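Local coordinates for beta-N-acetylhexosaminidase (PDB 4PYS), which probably removes terminal beta-linked N-acetylhexosamine residues from glycans, as a family 20 glycoside hydrolase with a (beta/alpha)8-barrel catalytic domain, at residues M12-K17 / M461-N466; M327-K332 / S351-V356; Y388-F393 / A434-D439. All blocks are in the same frame, centred on the assembly; numbering follows the deposited sequence. Where two conformers were deposited one is given.

Interaction 1. Residues M12-K17 / M461-N466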
HETATM    1  N   MSE A  12       8.844  -3.110  16.276  1.00 20.37           N
HETATM    2  CA  MSE A  12       8.456  -3.862  15.076  1.00 20.99           C
HETATM    3  C   MSE A  12       8.110  -2.913  13.944  1.00 19.78           C
HETATM    4  O   MSE A  12       7.418  -1.912  14.154  1.00 21.29           O
HETATM    5  CB  MSE A  12       7.261  -4.788  15.350  1.00 20.29           C
HETATM    6  CG  MSE A  12       7.521  -5.752  16.475  1.00 20.30           C
HETATM    7 SE   MSE A  12       6.133  -7.102  16.622  0.57 24.84          SE
HETATM    8  CE  MSE A  12       6.670  -8.206  15.114  1.00 33.70           C
ATOM      9  N   PRO A  13       8.604  -3.200  12.726  1.00 16.62           N
ATOM     10  CA  PRO A  13       9.484  -4.311  12.347  1.00 19.54           C
ATOM     11  C   PRO A  13      10.873  -4.156  12.972  1.00 21.93           C
ATOM     12  O   PRO A  13      11.264  -3.055  13.371  1.00 19.47           O
ATOM     13  CB  PRO A  13       9.548  -4.215  10.811  1.00 18.99           C
ATOM     14  CG  PRO A  13       9.124  -2.805  10.477  1.00 20.48           C
ATOM     15  CD  PRO A  13       8.200  -2.362  11.578  1.00 19.08           C
ATOM     16  N   THR A  14      11.595  -5.261  13.061  1.00 19.14           N
ATOM     17  CA  THR A  14      12.869  -5.320  13.797  1.00 19.53           C
ATOM     18  C   THR A  14      13.903  -4.413  13.164  1.00 22.55           C
ATOM     19  O   THR A  14      14.149  -4.518  11.957  1.00 21.97           O
ATOM     20  CB  THR A  14      13.426  -6.730  13.753  1.00 23.05           C
ATOM     21  OG1 THR A  14      12.464  -7.634  14.313  1.00 21.22           O
ATOM     22  CG2 THR A  14      14.734  -6.819  14.556  1.00 23.34           C
ATOM     23  N   PRO A  15      14.513  -3.514  13.965  1.00 20.52           N
ATOM     24  CA  PRO A  15      15.575  -2.662  13.407  1.00 17.78           C
ATOM     25  C   PRO A  15      16.808  -3.474  13.051  1.00 20.74           C
ATOM     26  O   PRO A  15      17.057  -4.534  13.648  1.00 21.36           O
ATOM     27  CB  PRO A  15      15.909  -1.705  14.562  1.00 18.30           C
ATOM     28  CG  PRO A  15      14.616  -1.654  15.401  1.00 20.27           C
ATOM     29  CD  PRO A  15      14.151  -3.117  15.340  1.00 22.80           C
ATOM     30  N   GLY A  16      17.586  -2.966  12.102  1.00 23.98           N
ATOM     31  CA  GLY A  16      18.780  -3.655  11.653  1.00 23.83           C
ATOM     32  C   GLY A  16      19.814  -3.807  12.743  1.00 27.11           C
ATOM     33  O   GLY A  16      20.455  -4.855  12.850  1.00 25.41           O
ATOM     34  N   LYS A  17      19.992  -2.775  13.562  1.00 22.93           N
ATOM     35  CA  LYS A  17      20.935  -2.886  14.673  1.00 23.08           C
ATOM     36  C   LYS A  17      20.453  -2.127  15.894  1.00 30.46           C
ATOM     37  O   LYS A  17      20.087  -0.954  15.796  1.00 28.86           O
ATOM     38  CB  LYS A  17      22.325  -2.391  14.260  1.00 28.81           C
ATOM     39  CG  LYS A  17      23.389  -2.661  15.318  1.00 35.65           C
ATOM     40  CD  LYS A  17      24.789  -2.438  14.765  1.00 42.29           C
ATOM     41  CE  LYS A  17      25.837  -2.900  15.754  1.00 54.30           C
ATOM     42  NZ  LYS A  17      27.188  -2.380  15.394  1.00 59.91           N
HETATM   43  N   MSE A 461       9.410  -7.022   4.631  1.00 15.49           N
HETATM   44  CA  MSE A 461       9.695  -5.831   3.822  1.00 15.80           C
HETATM   45  C   MSE A 461      10.841  -5.015   4.388  1.00 18.51           C
HETATM   46  O   MSE A 461      11.685  -4.514   3.646  1.00 17.17           O
HETATM   47  CB  MSE A 461       8.462  -4.935   3.786  1.00 15.17           C
HETATM   48  CG  MSE A 461       7.297  -5.494   2.956  1.00 17.23           C
HETATM   49 SE   MSE A 461       5.727  -4.418   3.301  0.73 19.81          SE
HETATM   50  CE  MSE A 461       4.414  -5.534   2.355  1.00 18.65           C
ATOM     51  N   TRP A 462      10.849  -4.836   5.704  1.00 17.27           N
ATOM     52  CA  TRP A 462      11.797  -3.888   6.307  1.00 16.01           C
ATOM     53  C   TRP A 462      13.086  -4.516   6.845  1.00 16.99           C
ATOM     54  O   TRP A 462      14.196  -4.052   6.550  1.00 18.61           O
ATOM     55  CB  TRP A 462      11.103  -3.084   7.434  1.00 16.54           C
ATOM     56  CG  TRP A 462      12.084  -2.147   8.095  1.00 17.56           C
ATOM     57  CD1 TRP A 462      12.985  -2.458   9.086  1.00 19.02           C
ATOM     58  CD2 TRP A 462      12.278  -0.769   7.792  1.00 16.36           C
ATOM     59  NE1 TRP A 462      13.734  -1.343   9.404  1.00 18.18           N
ATOM     60  CE2 TRP A 462      13.310  -0.289   8.626  1.00 18.96           C
ATOM     61  CE3 TRP A 462      11.669   0.120   6.895  1.00 16.78           C
ATOM     62  CZ2 TRP A 462      13.754   1.038   8.591  1.00 20.66           C
ATOM     63  CZ3 TRP A 462      12.105   1.441   6.864  1.00 15.79           C
ATOM     64  CH2 TRP A 462      13.141   1.891   7.704  1.00 19.11           C
ATOM     65  N   HIS A 463      12.943  -5.554   7.661  1.00 17.32           N
ATOM     66  CA  HIS A 463      14.088  -6.112   8.392  1.00 15.99           C
ATOM     67  C   HIS A 463      15.116  -6.720   7.435  1.00 18.91           C
ATOM     68  O   HIS A 463      14.752  -7.359   6.444  1.00 20.67           O
ATOM     69  CB  HIS A 463      13.580  -7.173   9.384  1.00 16.29           C
ATOM     70  CG  HIS A 463      14.668  -7.853  10.168  1.00 20.56           C
ATOM     71  ND1 HIS A 463      14.758  -9.224  10.263  1.00 22.85           N
ATOM     72  CD2 HIS A 463      15.695  -7.357  10.900  1.00 22.17           C
ATOM     73  CE1 HIS A 463      15.797  -9.549  11.015  1.00 24.13           C
ATOM     74  NE2 HIS A 463      16.385  -8.435  11.415  1.00 22.82           N
ATOM     75  N   SER A 464      16.389  -6.493   7.724  1.00 20.95           N
ATOM     76  CA  SER A 464      17.498  -7.095   6.986  0.54 23.92           C
ATOM     77  C   SER A 464      17.347  -8.619   6.973  1.00 26.30           C
ATOM     78  O   SER A 464      16.734  -9.196   7.878  1.00 25.08           O
ATOM     79  CB  SER A 464      18.834  -6.715   7.637  0.54 26.25           C
ATOM     80  OG  SER A 464      18.943  -5.309   7.863  0.54 24.13           O
ATOM     81  N   GLY A 465      17.922  -9.273   5.967  1.00 23.45           N
ATOM     82  CA  GLY A 465      17.842 -10.724   5.881  1.00 29.61           C
ATOM     83  C   GLY A 465      18.799 -11.410   6.843  1.00 26.46           C
ATOM     84  O   GLY A 465      19.721 -12.106   6.405  1.00 26.76           O
ATOM     85  N   ASN A 466      18.604 -11.165   8.143  1.00 24.50           N
ATOM     86  CA  ASN A 466      19.376 -11.798   9.218  1.00 27.38           C
ATOM     87  C   ASN A 466      18.502 -12.862   9.869  1.00 18.97           C
ATOM     88  O   ASN A 466      17.283 -12.782   9.807  1.00 20.72           O
ATOM     89  CB  ASN A 466      19.756 -10.781  10.304  1.00 25.93           C
ATOM     90  CG  ASN A 466      20.694  -9.714   9.813  1.00 39.45           C
ATOM     91  OD1 ASN A 466      21.500  -9.939   8.914  1.00 46.82           O
ATOM     92  ND2 ASN A 466      20.606  -8.532  10.420  1.00 43.96           N
TER
HETATM   93  O   HOH W   1      18.643  -7.669  12.927  1.00 40.86           O
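Trp462 and His463 both hold CG anti to the backbone N (chi1 178°), and from there their rings meet Pro13 and Thr14 where helix 453-462 gives way to a loop. With OG1 beside the backbone N (chi1 -58°), Thr14 CG2 is left anti to N and reaches His463 CD2 and NE2, the two side chains lying side by side and pointing the same way. Thr14 CB sits over one face of the imidazole in a CH-pi contact, 4.0 Å from the ring centroid and 25° off the normal, displaced toward the rim at CD2. The Thr14 carbonyl oxygen touches both rings: O lies 3.4 Å from His463 CD2 and, near the indole plane, 3.7 Å from Trp462 CD1. This buried oxygen has no hydrogen-bonding partner in the model. Pro13, preceded by a cis peptide bond, crosses Trp462 at about a right angle, with CG 3.6 Å from Trp462 CB. No direct hydrogen bond joins the segments. Instead a water in the plane of the imidazole links His463 NE2, at 2.8 Å, to Asn466 ND2 and weakly to Gly16 O.

Asp126 OD1 accepts from both Gly16 N and Trp462 NE1, while Thr14 OG1 bonds Glu459 and Lys476. The contact joins a loop within the domain 2 family region to the catalytic region, with Pro15 resting on strand 117-126 and Trp462 on strand 132-138.

Interaction 2. Residues M327-K332 / S351-V356; sequences MADYLK and SLPDNV
A type I beta turn, Pro353 to Val356, packs against the last turns of helix 316-333, where Ala328 and Lys332 point at it and the carboxylate of Asp329 approaches Pro353. Pro353 CG lies 3.5 Å from Ala328 CB, and Val356 CG2 touches the same methyl at 3.9 Å. Beside this apolar patch, Asn355 has CG between its backbone N and carbonyl carbon, turned toward the helix, and ND2 donates to Ala328 O at 3.0 Å (N-H...O angle 154°), the donor tilted 35° from the carbonyl plane. That oxygen also takes the helical bond from Lys332 N, so two donors grip it.

The helix leads into strand 337-341 of the catalytic barrel, the turn into its parallel neighbour, strand 356-360; the contact therefore lies at the end of the barrel where these strands begin, away from the usual active-site face. Asn355 ND2 also bonds Arg336 O between helix and strand.

At the solvent-exposed side, the extended Lys332 passes over the Asn355 amide, its CB 3.5 Å from ND2, and ends in a salt bridge with Asp354. NZ meets OD1 at 2.7 Å from above the carboxylate plane, 42° out of it. A water accepts from both Lys332 NZ and Asp354 N.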
HETATM    1  N   MSE A 327      -1.956   3.736 -22.735  1.00 39.98           N
HETATM    2  CA  MSE A 327      -2.182   4.420 -21.469  1.00 40.25           C
HETATM    3  C   MSE A 327      -0.874   4.624 -20.717  1.00 36.63           C
HETATM    4  O   MSE A 327      -0.666   5.656 -20.090  1.00 36.85           O
HETATM    5  CB  MSE A 327      -3.158   3.638 -20.584  1.00 38.07           C
HETATM    6  CG  MSE A 327      -4.489   3.334 -21.244  1.00 37.40           C
HETATM    7 SE   MSE A 327      -5.479   4.871 -21.900  0.53 51.89          SE
HETATM    8  CE  MSE A 327      -5.186   6.174 -20.557  1.00 45.95           C
ATOM      9  N   ALA A 328      -0.002   3.626 -20.759  1.00 36.43           N
ATOM     10  CA  ALA A 328       1.300   3.748 -20.127  1.00 35.53           C
ATOM     11  C   ALA A 328       2.120   4.829 -20.832  1.00 37.32           C
ATOM     12  O   ALA A 328       2.830   5.598 -20.186  1.00 42.59           O
ATOM     13  CB  ALA A 328       2.025   2.419 -20.149  1.00 36.00           C
ATOM     14  N   ASP A 329       2.019   4.894 -22.157  1.00 39.75           N
ATOM     15  CA  ASP A 329       2.738   5.933 -22.889  1.00 41.77           C
ATOM     16  C   ASP A 329       2.233   7.312 -22.494  1.00 47.00           C
ATOM     17  O   ASP A 329       3.012   8.263 -22.396  1.00 42.09           O
ATOM     18  CB  ASP A 329       2.631   5.736 -24.400  1.00 60.89           C
ATOM     19  CG  ASP A 329       3.901   5.163 -24.997  1.00 73.09           C
ATOM     20  OD1 ASP A 329       4.929   5.876 -25.007  1.00 79.74           O
ATOM     21  OD2 ASP A 329       3.868   4.001 -25.455  1.00 76.62           O
ATOM     22  N   TYR A 330       0.929   7.417 -22.261  1.00 44.12           N
ATOM     23  CA  TYR A 330       0.347   8.670 -21.813  1.00 45.88           C
ATOM     24  C   TYR A 330       0.917   9.067 -20.453  1.00 38.55           C
ATOM     25  O   TYR A 330       1.292  10.226 -20.236  1.00 39.00           O
ATOM     26  CB  TYR A 330      -1.172   8.561 -21.715  1.00 40.22           C
ATOM     27  CG  TYR A 330      -1.815   9.902 -21.533  1.00 45.25           C
ATOM     28  CD1 TYR A 330      -1.775  10.838 -22.556  1.00 49.91           C
ATOM     29  CD2 TYR A 330      -2.437  10.252 -20.337  1.00 46.03           C
ATOM     30  CE1 TYR A 330      -2.342  12.077 -22.410  1.00 53.95           C
ATOM     31  CE2 TYR A 330      -3.017  11.505 -20.183  1.00 47.10           C
ATOM     32  CZ  TYR A 330      -2.960  12.410 -21.228  1.00 50.33           C
ATOM     33  OH  TYR A 330      -3.526  13.662 -21.115  1.00 55.12           O
ATOM     34  N   LEU A 331       0.971   8.101 -19.542  1.00 36.44           N
ATOM     35  CA  LEU A 331       1.541   8.339 -18.225  1.00 34.53           C
ATOM     36  C   LEU A 331       3.014   8.718 -18.361  1.00 41.37           C
ATOM     37  O   LEU A 331       3.507   9.586 -17.639  1.00 40.63           O
ATOM     38  CB  LEU A 331       1.372   7.115 -17.329  1.00 35.46           C
ATOM     39  CG  LEU A 331      -0.037   6.923 -16.774  1.00 34.39           C
ATOM     40  CD1 LEU A 331      -0.099   5.667 -15.936  1.00 32.73           C
ATOM     41  CD2 LEU A 331      -0.439   8.142 -15.955  1.00 36.51           C
ATOM     42  N   LYS A 332       3.700   8.086 -19.311  1.00 37.65           N
ATOM     43  CA  LYS A 332       5.113   8.373 -19.545  1.00 45.25           C
ATOM     44  C   LYS A 332       5.345   9.840 -19.906  1.00 48.11           C
ATOM     45  O   LYS A 332       6.276  10.467 -19.396  1.00 52.20           O
ATOM     46  CB  LYS A 332       5.687   7.462 -20.634  1.00 48.30           C
ATOM     47  CG  LYS A 332       7.188   7.621 -20.829  1.00 52.20           C
ATOM     48  CD  LYS A 332       7.749   6.550 -21.737  1.00 54.87           C
ATOM     49  CE  LYS A 332       9.192   6.853 -22.102  1.00 58.70           C
ATOM     50  NZ  LYS A 332       9.769   5.788 -22.964  1.00 63.36           N
ATOM     51  N   SER A 351       4.672  -4.819 -27.312  1.00 73.79           N
ATOM     52  CA  SER A 351       5.599  -4.505 -26.236  1.00 74.18           C
ATOM     53  C   SER A 351       5.225  -3.247 -25.463  1.00 68.03           C
ATOM     54  O   SER A 351       4.884  -2.212 -26.039  1.00 70.02           O
ATOM     55  CB  SER A 351       7.037  -4.417 -26.745  1.00 80.90           C
ATOM     56  OG  SER A 351       7.939  -4.490 -25.654  1.00 84.99           O
ATOM     57  N   LEU A 352       5.299  -3.362 -24.144  1.00 63.35           N
ATOM     58  CA  LEU A 352       4.958  -2.279 -23.240  1.00 52.23           C
ATOM     59  C   LEU A 352       6.142  -1.335 -23.074  1.00 54.46           C
ATOM     60  O   LEU A 352       7.291  -1.776 -23.078  1.00 57.15           O
ATOM     61  CB  LEU A 352       4.533  -2.862 -21.894  1.00 48.10           C
ATOM     62  CG  LEU A 352       3.281  -3.731 -22.012  1.00 50.54           C
ATOM     63  CD1 LEU A 352       3.051  -4.562 -20.763  1.00 46.68           C
ATOM     64  CD2 LEU A 352       2.078  -2.851 -22.282  1.00 54.12           C
ATOM     65  N   PRO A 353       5.862  -0.028 -22.931  1.00 50.99           N
ATOM     66  CA  PRO A 353       6.905   1.004 -22.823  1.00 49.53           C
ATOM     67  C   PRO A 353       7.752   0.886 -21.553  1.00 46.72           C
ATOM     68  O   PRO A 353       7.398   0.134 -20.642  1.00 42.36           O
ATOM     69  CB  PRO A 353       6.108   2.314 -22.828  1.00 50.34           C
ATOM     70  CG  PRO A 353       4.726   1.933 -22.397  1.00 48.88           C
ATOM     71  CD  PRO A 353       4.503   0.545 -22.907  1.00 47.21           C
ATOM     72  N   ASP A 354       8.855   1.630 -21.493  1.00 45.86           N
ATOM     73  CA  ASP A 354       9.852   1.448 -20.428  1.00 42.67           C
ATOM     74  C   ASP A 354       9.500   2.055 -19.070  1.00 44.01           C
ATOM     75  O   ASP A 354      10.307   2.001 -18.142  1.00 41.20           O
ATOM     76  CB  ASP A 354      11.249   1.921 -20.884  1.00 47.03           C
ATOM     77  CG  ASP A 354      11.304   3.411 -21.188  1.00 53.10           C
ATOM     78  OD1 ASP A 354      10.317   4.130 -20.915  1.00 50.77           O
ATOM     79  OD2 ASP A 354      12.347   3.872 -21.700  1.00 60.88           O
ATOM     80  N   ASN A 355       8.311   2.635 -18.942  1.00 42.45           N
ATOM     81  CA  ASN A 355       7.863   3.108 -17.627  1.00 33.40           C
ATOM     82  C   ASN A 355       6.912   2.133 -16.934  1.00 31.48           C
ATOM     83  O   ASN A 355       6.287   2.474 -15.926  1.00 36.39           O
ATOM     84  CB  ASN A 355       7.196   4.473 -17.744  1.00 33.76           C
ATOM     85  CG  ASN A 355       5.914   4.423 -18.544  1.00 35.01           C
ATOM     86  OD1 ASN A 355       5.818   3.706 -19.541  1.00 39.06           O
ATOM     87  ND2 ASN A 355       4.914   5.185 -18.110  1.00 37.00           N
ATOM     88  N   VAL A 356       6.806   0.926 -17.480  1.00 33.20           N
ATOM     89  CA  VAL A 356       5.894  -0.089 -16.948  1.00 32.98           C
ATOM     90  C   VAL A 356       6.496  -0.862 -15.772  1.00 34.12           C
ATOM     91  O   VAL A 356       7.660  -1.254 -15.811  1.00 36.35           O
ATOM     92  CB  VAL A 356       5.449  -1.062 -18.066  1.00 37.00           C
ATOM     93  CG1 VAL A 356       4.789  -2.304 -17.484  1.00 41.43           C
ATOM     94  CG2 VAL A 356       4.504  -0.358 -19.033  1.00 40.17           C
TER
HETATM   95  O   HOH W   2       9.376   2.975 -24.040  1.00 49.92           O

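Interaction 3. Residues Y388-F393 / A434-D439; sequences YTYLNF and ALWTDD. With GOL (glycerol), chain F; FMT (formic acid), chain J.
The indole nitrogen of Trp436 lies over a face of the Tyr390 ring, 3.2 Å above its plane and offset toward the rim, where NE1 comes within 3.3 Å of both CE2 and CZ. The two ring planes are inclined at 52°, an oblique pairing.

Asn392 runs alongside the tryptophan, its amide turned 75° from the indole. Its CG lies between the backbone N and the carbonyl carbon (chi1 48°), and OD1 comes to the edge of the indole, 3.2 Å from CD1. The same oxygen takes a weak but straight bond from Trp436 N, at 3.3 Å. The backbones are joined by a single beta bridge between Tyr390 and Ala434: Ala434 N donates to Thr389 O at 3.0 Å, and Leu391 N to Ala434 O at 2.8 Å. Leu391 CB packs against Leu435 CD2, and its side chain against helix 453-462.

The contact lies at the C-terminal end of strand 428-435, the side of the barrel that carries the active site in this fold. A glycerol, probably from the crystallisation liquor, lies over a face of Trp436, with C2 3.5 Å above the ring. Asn392 ND2, also bonded to Tyr401 OH, donates to glycerol O3, and glycerol O1 donates to Asp438 OD2 at 2.8 Å. An aromatic face flanked by an amide and a carboxylate, already occupied by a polyol, is consistent with a sugar-binding pocket.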
ATOM      1  N   TYR A 388       1.675 -15.394  -0.016  1.00 17.87           N
ATOM      2  CA  TYR A 388       0.796 -15.269   1.147  1.00 16.32           C
ATOM      3  C   TYR A 388       0.739 -13.811   1.584  1.00 20.03           C
ATOM      4  O   TYR A 388       1.005 -13.473   2.752  1.00 17.52           O
ATOM      5  CB  TYR A 388       1.349 -16.107   2.305  1.00 19.84           C
ATOM      6  CG  TYR A 388       1.302 -17.591   2.028  1.00 17.12           C
ATOM      7  CD1 TYR A 388       0.084 -18.253   1.918  1.00 19.84           C
ATOM      8  CD2 TYR A 388       2.469 -18.342   1.903  1.00 23.66           C
ATOM      9  CE1 TYR A 388       0.023 -19.608   1.666  1.00 22.79           C
ATOM     10  CE2 TYR A 388       2.413 -19.706   1.657  1.00 24.63           C
ATOM     11  CZ  TYR A 388       1.187 -20.334   1.545  1.00 24.50           C
ATOM     12  OH  TYR A 388       1.114 -21.695   1.296  1.00 24.32           O
ATOM     13  N   THR A 389       0.395 -12.936   0.641  1.00 19.88           N
ATOM     14  CA  THR A 389       0.261 -11.522   0.950  1.00 17.30           C
ATOM     15  C   THR A 389      -1.177 -11.038   0.868  1.00 18.19           C
ATOM     16  O   THR A 389      -1.441  -9.872   1.172  1.00 17.72           O
ATOM     17  CB  THR A 389       1.134 -10.619   0.029  1.00 19.21           C
ATOM     18  OG1 THR A 389       0.524 -10.489  -1.271  1.00 20.15           O
ATOM     19  CG2 THR A 389       2.556 -11.179  -0.104  1.00 20.22           C
ATOM     20  N   TYR A 390      -2.104 -11.908   0.448  1.00 19.28           N
ATOM     21  CA  TYR A 390      -3.520 -11.532   0.388  1.00 20.79           C
ATOM     22  C   TYR A 390      -4.207 -11.762   1.727  1.00 21.35           C
ATOM     23  O   TYR A 390      -4.686 -12.862   2.021  1.00 20.78           O
ATOM     24  CB  TYR A 390      -4.260 -12.288  -0.719  1.00 20.14           C
ATOM     25  CG  TYR A 390      -4.075 -11.664  -2.090  1.00 19.21           C
ATOM     26  CD1 TYR A 390      -2.996 -10.822  -2.360  1.00 22.22           C
ATOM     27  CD2 TYR A 390      -4.992 -11.909  -3.107  1.00 24.09           C
ATOM     28  CE1 TYR A 390      -2.836 -10.241  -3.635  1.00 25.08           C
ATOM     29  CE2 TYR A 390      -4.840 -11.340  -4.364  1.00 26.04           C
ATOM     30  CZ  TYR A 390      -3.768 -10.514  -4.623  1.00 26.72           C
ATOM     31  OH  TYR A 390      -3.655  -9.948  -5.889  1.00 25.91           O
ATOM     32  N   LEU A 391      -4.253 -10.711   2.535  1.00 18.61           N
ATOM     33  CA  LEU A 391      -4.779 -10.804   3.897  1.00 18.30           C
ATOM     34  C   LEU A 391      -6.283 -11.016   3.939  1.00 21.75           C
ATOM     35  O   LEU A 391      -6.843 -11.321   4.997  1.00 21.79           O
ATOM     36  CB  LEU A 391      -4.379  -9.543   4.679  1.00 19.57           C
ATOM     37  CG  LEU A 391      -2.864  -9.368   4.765  1.00 21.14           C
ATOM     38  CD1 LEU A 391      -2.513  -7.933   5.160  1.00 23.60           C
ATOM     39  CD2 LEU A 391      -2.284 -10.359   5.761  1.00 24.89           C
ATOM     40  N   ASN A 392      -6.955 -10.848   2.797  1.00 19.30           N
ATOM     41  CA  ASN A 392      -8.361 -11.225   2.719  1.00 21.13           C
ATOM     42  C   ASN A 392      -8.570 -12.741   2.794  1.00 23.09           C
ATOM     43  O   ASN A 392      -9.681 -13.206   3.077  1.00 25.81           O
ATOM     44  CB  ASN A 392      -9.018 -10.649   1.450  1.00 23.77           C
ATOM     45  CG  ASN A 392      -8.191 -10.895   0.212  1.00 23.96           C
ATOM     46  OD1 ASN A 392      -7.073 -10.383   0.090  1.00 24.12           O
ATOM     47  ND2 ASN A 392      -8.737 -11.667  -0.728  1.00 24.81           N
ATOM     48  N   PHE A 393      -7.525 -13.524   2.539  1.00 23.30           N
ATOM     49  CA  PHE A 393      -7.647 -14.972   2.719  1.00 21.11           C
ATOM     50  C   PHE A 393      -7.736 -15.180   4.226  1.00 21.41           C
ATOM     51  O   PHE A 393      -6.836 -14.763   4.962  1.00 25.26           O
ATOM     52  CB  PHE A 393      -6.409 -15.720   2.204  1.00 20.71           C
ATOM     53  CG  PHE A 393      -6.298 -15.786   0.695  1.00 23.55           C
ATOM     54  CD1 PHE A 393      -7.036 -14.936  -0.122  1.00 23.39           C
ATOM     55  CD2 PHE A 393      -5.437 -16.704   0.100  1.00 26.36           C
ATOM     56  CE1 PHE A 393      -6.920 -15.003  -1.521  1.00 26.86           C
ATOM     57  CE2 PHE A 393      -5.315 -16.784  -1.289  1.00 24.11           C
ATOM     58  CZ  PHE A 393      -6.060 -15.930  -2.101  1.00 25.75           C
ATOM     59  N   ALA A 434      -2.099  -6.974   0.679  1.00 19.80           N
ATOM     60  CA  ALA A 434      -3.389  -6.512   0.183  1.00 22.82           C
ATOM     61  C   ALA A 434      -4.555  -6.967   1.029  1.00 22.26           C
ATOM     62  O   ALA A 434      -4.542  -8.055   1.618  1.00 20.28           O
ATOM     63  CB  ALA A 434      -3.602  -6.960  -1.254  1.00 22.77           C
ATOM     64  N   LEU A 435      -5.585  -6.132   1.053  1.00 19.18           N
ATOM     65  CA  LEU A 435      -6.836  -6.513   1.687  1.00 19.20           C
ATOM     66  C   LEU A 435      -7.959  -6.261   0.692  1.00 19.92           C
ATOM     67  O   LEU A 435      -8.444  -5.130   0.566  1.00 21.36           O
ATOM     68  CB  LEU A 435      -7.044  -5.696   2.969  1.00 18.28           C
ATOM     69  CG  LEU A 435      -8.165  -6.122   3.938  1.00 22.70           C
ATOM     70  CD1 LEU A 435      -9.582  -5.869   3.423  1.00 21.57           C
ATOM     71  CD2 LEU A 435      -8.015  -7.592   4.316  1.00 25.41           C
ATOM     72  N   TRP A 436      -8.361  -7.309  -0.026  1.00 19.60           N
ATOM     73  CA  TRP A 436      -9.471  -7.223  -0.967  1.00 23.24           C
ATOM     74  C   TRP A 436     -10.766  -7.383  -0.193  1.00 24.65           C
ATOM     75  O   TRP A 436     -10.840  -8.172   0.742  1.00 24.74           O
ATOM     76  CB  TRP A 436      -9.371  -8.334  -2.019  1.00 21.80           C
ATOM     77  CG  TRP A 436      -8.159  -8.193  -2.875  1.00 24.12           C
ATOM     78  CD1 TRP A 436      -6.941  -8.787  -2.688  1.00 24.40           C
ATOM     79  CD2 TRP A 436      -8.035  -7.381  -4.050  1.00 23.87           C
ATOM     80  NE1 TRP A 436      -6.068  -8.395  -3.683  1.00 22.92           N
ATOM     81  CE2 TRP A 436      -6.716  -7.533  -4.529  1.00 23.32           C
ATOM     82  CE3 TRP A 436      -8.912  -6.543  -4.744  1.00 25.05           C
ATOM     83  CZ2 TRP A 436      -6.254  -6.873  -5.670  1.00 24.79           C
ATOM     84  CZ3 TRP A 436      -8.453  -5.892  -5.882  1.00 32.84           C
ATOM     85  CH2 TRP A 436      -7.133  -6.060  -6.331  1.00 29.02           C
ATOM     86  N   THR A 437     -11.794  -6.642  -0.582  1.00 21.51           N
ATOM     87  CA  THR A 437     -13.043  -6.666   0.181  1.00 25.40           C
ATOM     88  C   THR A 437     -14.168  -7.487  -0.458  1.00 25.20           C
ATOM     89  O   THR A 437     -15.353  -7.268  -0.171  1.00 27.77           O
ATOM     90  CB  THR A 437     -13.494  -5.228   0.579  1.00 25.20           C
ATOM     91  OG1 THR A 437     -13.554  -4.386  -0.586  1.00 26.86           O
ATOM     92  CG2 THR A 437     -12.498  -4.623   1.566  1.00 21.53           C
ATOM     93  N   ASP A 438     -13.795  -8.456  -1.298  1.00 26.37           N
ATOM     94  CA  ASP A 438     -14.754  -9.421  -1.858  1.00 29.88           C
ATOM     95  C   ASP A 438     -15.601 -10.060  -0.757  1.00 29.33           C
ATOM     96  O   ASP A 438     -15.110 -10.283   0.363  1.00 29.92           O
ATOM     97  CB  ASP A 438     -14.026 -10.579  -2.562  1.00 33.00           C
ATOM     98  CG  ASP A 438     -13.046 -10.119  -3.614  1.00 33.53           C
ATOM     99  OD1 ASP A 438     -12.363  -9.093  -3.397  1.00 30.02           O
ATOM    100  OD2 ASP A 438     -12.947 -10.805  -4.659  1.00 35.16           O
ATOM    101  N   ASP A 439     -16.843 -10.380  -1.093  1.00 32.74           N
ATOM    102  CA  ASP A 439     -17.763 -11.096  -0.199  1.00 35.40           C
ATOM    103  C   ASP A 439     -18.275 -10.245   0.964  1.00 36.00           C
ATOM    104  O   ASP A 439     -18.667 -10.784   1.999  1.00 33.41           O
ATOM    105  CB  ASP A 439     -17.147 -12.409   0.325  1.00 35.96           C
ATOM    106  CG  ASP A 439     -17.301 -13.561  -0.645  1.00 47.66           C
ATOM    107  OD1 ASP A 439     -18.309 -13.595  -1.378  1.00 58.66           O
ATOM    108  OD2 ASP A 439     -16.419 -14.445  -0.657  1.00 52.08           O
TER
HETATM  109  C1  GOL F 604      -9.798  -9.678  -5.983  1.00 29.67           C
HETATM  110  O1  GOL F 604     -10.875 -10.451  -6.477  1.00 31.25           O
HETATM  111  C2  GOL F 604      -8.739 -10.608  -5.385  1.00 26.25           C
HETATM  112  O2  GOL F 604      -8.208 -11.463  -6.385  1.00 31.82           O
HETATM  113  C3  GOL F 604      -9.392 -11.423  -4.271  1.00 33.06           C
HETATM  114  O3  GOL F 604      -8.451 -12.266  -3.638  1.00 34.14           O
HETATM  115  C   FMT J 608      -1.504 -23.064   1.933  1.00 53.80           C
HETATM  116  O1  FMT J 608      -1.188 -23.132   0.749  1.00 47.73           O
HETATM  117  O2  FMT J 608      -2.664 -23.166   2.341  1.00 66.92           O

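How the interactions relate
Interaction 3 is the most buried of the three and lies nearest the centre of the chain; interactions 1 and 2 are partly buried and farther out. Interactions 2 and 3 belong to the catalytic barrel, at the ends where its strands begin and finish respectively, whereas 12-17/461-466 ties that barrel to the preceding domain. Helix 453-462 runs into 461-466 and also packs on Leu391 of interaction 3, although the nearest atoms of interactions 1 and 3 are about 6 Å apart. Chemistry follows place: a surface salt bridge and an amide-to-helix-carbonyl bond in interaction 2; proline, ring and water contacts between domains in interaction 1; backbone bonds, an aromatic pair and polar groups around glycerol in interaction 3.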